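Local coordinates for protein bottromycin amidohydrolase (Streptomyces purpureus, PDB 6I5S) that acts as a thiazoline-specific, two-zinc amidohydrolase and serves as the gatekeeper of bottromycin biosynthesis, at residues E244-L249 against V274-R279. Sequence-based numbering, arbitrary orientation. Where two conformers were deposited one is given.
Sequences ERWDAL and VAWRAR
The indole NE1 of Trp-276 hydrogen-bonds to the backbone O of His-229, a zinc ligand, while the benzene ring of the same indole meets Trp-246 and Leu-249. Pinned at its polar end, this side chain can still present carbon atoms to the neighbouring helix, a task well suited to tryptophan. The local axes of 245-249 and 274-279 come no nearer than 13.6 Å, their N-to-C directions 133° apart, and the long, flat indole of Trp-246 helps span the gap. The two indoles slide past each other in opposite directions, and Trp-246 CZ3 lies 4.2 Å from Trp-276 CE3, at the edge of the Trp-276 ring and near its plane. Branched, apolar Leu-249, its CG anti to the backbone N (chi1 177°), extends CD2 obliquely to 3.8 Å from Trp-276 CZ3. Trp-246 CZ2 makes van der Waals contact with Arg-279 O at 3.7 Å, the oxygen lying oblique to the indole. Long, cationic Arg-279 leads away, one guanidinium face against Ala-275 C, offset toward its rim, and NH2 salt-bridged to Asp-348, another zinc ligand. This side-chain bridge between separated helices includes second-shell residues, Trp-276 and Arg-279, of the lysine-carboxylate-bridged binuclear zinc centre characteristic of many amidohydrolase-superfamily enzymes.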
loop_
_atom_site.group_PDB
_atom_site.type_symbol
_atom_site.label_atom_id
_atom_site.label_comp_id
_atom_site.label_asym_id
_atom_site.label_seq_id
_atom_site.Cartn_x
_atom_site.Cartn_y
_atom_site.Cartn_z
ATOM N N GLU A 244 -5.677 27.920 3.903
ATOM C CA GLU A 244 -4.468 28.060 4.694
ATOM C C GLU A 244 -3.544 26.861 4.607
ATOM O O GLU A 244 -2.417 26.963 5.102
ATOM C CB GLU A 244 -4.816 28.281 6.170
ATOM C CG GLU A 244 -5.517 29.573 6.460
ATOM C CD GLU A 244 -5.892 29.708 7.937
ATOM O OE1 GLU A 244 -5.866 28.687 8.656
ATOM O OE2 GLU A 244 -6.203 30.836 8.382
ATOM N N ARG A 245 -3.986 25.736 4.006
ATOM C CA ARG A 245 -3.265 24.472 4.143
ATOM C C ARG A 245 -1.844 24.551 3.615
ATOM O O ARG A 245 -0.911 24.041 4.240
ATOM C CB ARG A 245 -4.006 23.340 3.421
ATOM C CG ARG A 245 -5.330 23.038 4.040
ATOM C CD ARG A 245 -6.063 21.926 3.334
ATOM N NE ARG A 245 -7.400 21.760 3.895
ATOM C CZ ARG A 245 -8.387 21.144 3.271
ATOM N NH1 ARG A 245 -8.176 20.628 2.062
ATOM N NH2 ARG A 245 -9.575 21.048 3.854
ATOM N N TRP A 246 -1.669 25.088 2.411
ATOM C CA TRP A 246 -0.370 24.989 1.762
ATOM C C TRP A 246 0.584 26.067 2.265
ATOM O O TRP A 246 1.795 25.819 2.349
ATOM C CB TRP A 246 -0.563 25.007 0.231
ATOM C CG TRP A 246 -1.502 23.798 -0.163
ATOM C CD1 TRP A 246 -2.848 23.852 -0.462
ATOM C CD2 TRP A 246 -1.155 22.409 -0.218
ATOM N NE1 TRP A 246 -3.329 22.610 -0.710
ATOM C CE2 TRP A 246 -2.319 21.701 -0.548
ATOM C CE3 TRP A 246 0.024 21.697 -0.008
ATOM C CZ2 TRP A 246 -2.334 20.347 -0.665
ATOM C CZ3 TRP A 246 0.011 20.362 -0.132
ATOM C CH2 TRP A 246 -1.163 19.681 -0.445
ATOM N N ASP A 247 0.048 27.240 2.644
ATOM C CA ASP A 247 0.816 28.213 3.415
ATOM C C ASP A 247 1.328 27.602 4.720
ATOM O O ASP A 247 2.472 27.827 5.122
ATOM C CB ASP A 247 -0.055 29.435 3.735
ATOM C CG ASP A 247 -0.390 30.267 2.514
ATOM O OD1 ASP A 247 0.208 30.055 1.433
ATOM O OD2 ASP A 247 -1.258 31.151 2.645
ATOM N N ALA A 248 0.479 26.866 5.428
ATOM C CA ALA A 248 0.899 26.228 6.668
ATOM C C ALA A 248 1.976 25.178 6.407
ATOM O O ALA A 248 2.935 25.043 7.170
ATOM C CB ALA A 248 -0.322 25.578 7.348
ATOM N N LEU A 249 1.847 24.427 5.334
ATOM C CA LEU A 249 2.892 23.460 5.025
ATOM C C LEU A 249 4.173 24.201 4.641
ATOM O O LEU A 249 5.260 23.849 5.111
ATOM C CB LEU A 249 2.447 22.506 3.910
ATOM C CG LEU A 249 3.446 21.471 3.425
ATOM C CD1 LEU A 249 3.784 20.513 4.568
ATOM C CD2 LEU A 249 2.942 20.647 2.183
ATOM N N VAL A 274 2.520 9.872 -3.059
ATOM C CA VAL A 274 1.527 9.891 -4.150
ATOM C C VAL A 274 0.211 10.500 -3.699
ATOM O O VAL A 274 -0.468 11.178 -4.488
ATOM C CB VAL A 274 1.321 8.477 -4.719
ATOM C CG1 VAL A 274 0.835 7.487 -3.647
ATOM C CG2 VAL A 274 0.372 8.500 -5.941
ATOM N N ALA A 275 -0.175 10.277 -2.441
ATOM C CA ALA A 275 -1.414 10.871 -1.915
ATOM C C ALA A 275 -1.274 12.368 -1.629
ATOM O O ALA A 275 -2.191 13.153 -1.920
ATOM C CB ALA A 275 -1.837 10.098 -0.634
ATOM N N TRP A 276 -0.170 12.781 -1.011
ATOM C CA TRP A 276 0.142 14.222 -0.921
ATOM C C TRP A 276 0.048 14.905 -2.287
ATOM O O TRP A 276 -0.559 15.968 -2.428
ATOM C CB TRP A 276 1.543 14.401 -0.361
ATOM C CG TRP A 276 1.718 14.411 1.134
ATOM C CD1 TRP A 276 2.245 13.392 1.903
ATOM C CD2 TRP A 276 1.418 15.483 2.018
ATOM N NE1 TRP A 276 2.321 13.792 3.222
ATOM C CE2 TRP A 276 1.827 15.076 3.324
ATOM C CE3 TRP A 276 0.902 16.781 1.839
ATOM C CZ2 TRP A 276 1.706 15.907 4.445
ATOM C CZ3 TRP A 276 0.802 17.613 2.954
ATOM C CH2 TRP A 276 1.181 17.153 4.254
ATOM N N ARG A 277 0.690 14.310 -3.289
ATOM C CA ARG A 277 0.688 14.863 -4.647
ATOM C C ARG A 277 -0.733 15.005 -5.172
ATOM O O ARG A 277 -1.113 16.029 -5.718
ATOM C CB ARG A 277 1.505 13.929 -5.545
ATOM C CG ARG A 277 1.669 14.339 -7.036
ATOM C CD ARG A 277 2.729 15.458 -7.203
ATOM N NE ARG A 277 4.023 14.977 -6.740
ATOM C CZ ARG A 277 5.077 15.792 -6.583
ATOM N NH1 ARG A 277 6.224 15.318 -6.141
ATOM N NH2 ARG A 277 4.973 17.085 -6.828
ATOM N N ALA A 278 -1.549 13.964 -5.016
ATOM C CA ALA A 278 -2.920 14.063 -5.509
ATOM C C ALA A 278 -3.742 15.108 -4.773
ATOM O O ALA A 278 -4.585 15.764 -5.388
ATOM C CB ALA A 278 -3.587 12.667 -5.424
ATOM N N ARG A 279 -3.499 15.339 -3.469
ATOM C CA ARG A 279 -4.259 16.347 -2.727
ATOM C C ARG A 279 -3.963 17.777 -3.161
ATOM O O ARG A 279 -4.749 18.686 -2.851
ATOM C CB ARG A 279 -3.994 16.199 -1.208
ATOM C CG ARG A 279 -4.495 14.879 -0.598
ATOM C CD ARG A 279 -3.973 14.644 0.847
ATOM N NE ARG A 279 -4.052 13.239 1.301
ATOM C CZ ARG A 279 -3.258 12.673 2.221
ATOM N NH1 ARG A 279 -2.284 13.355 2.826
ATOM N NH2 ARG A 279 -3.414 11.400 2.514
#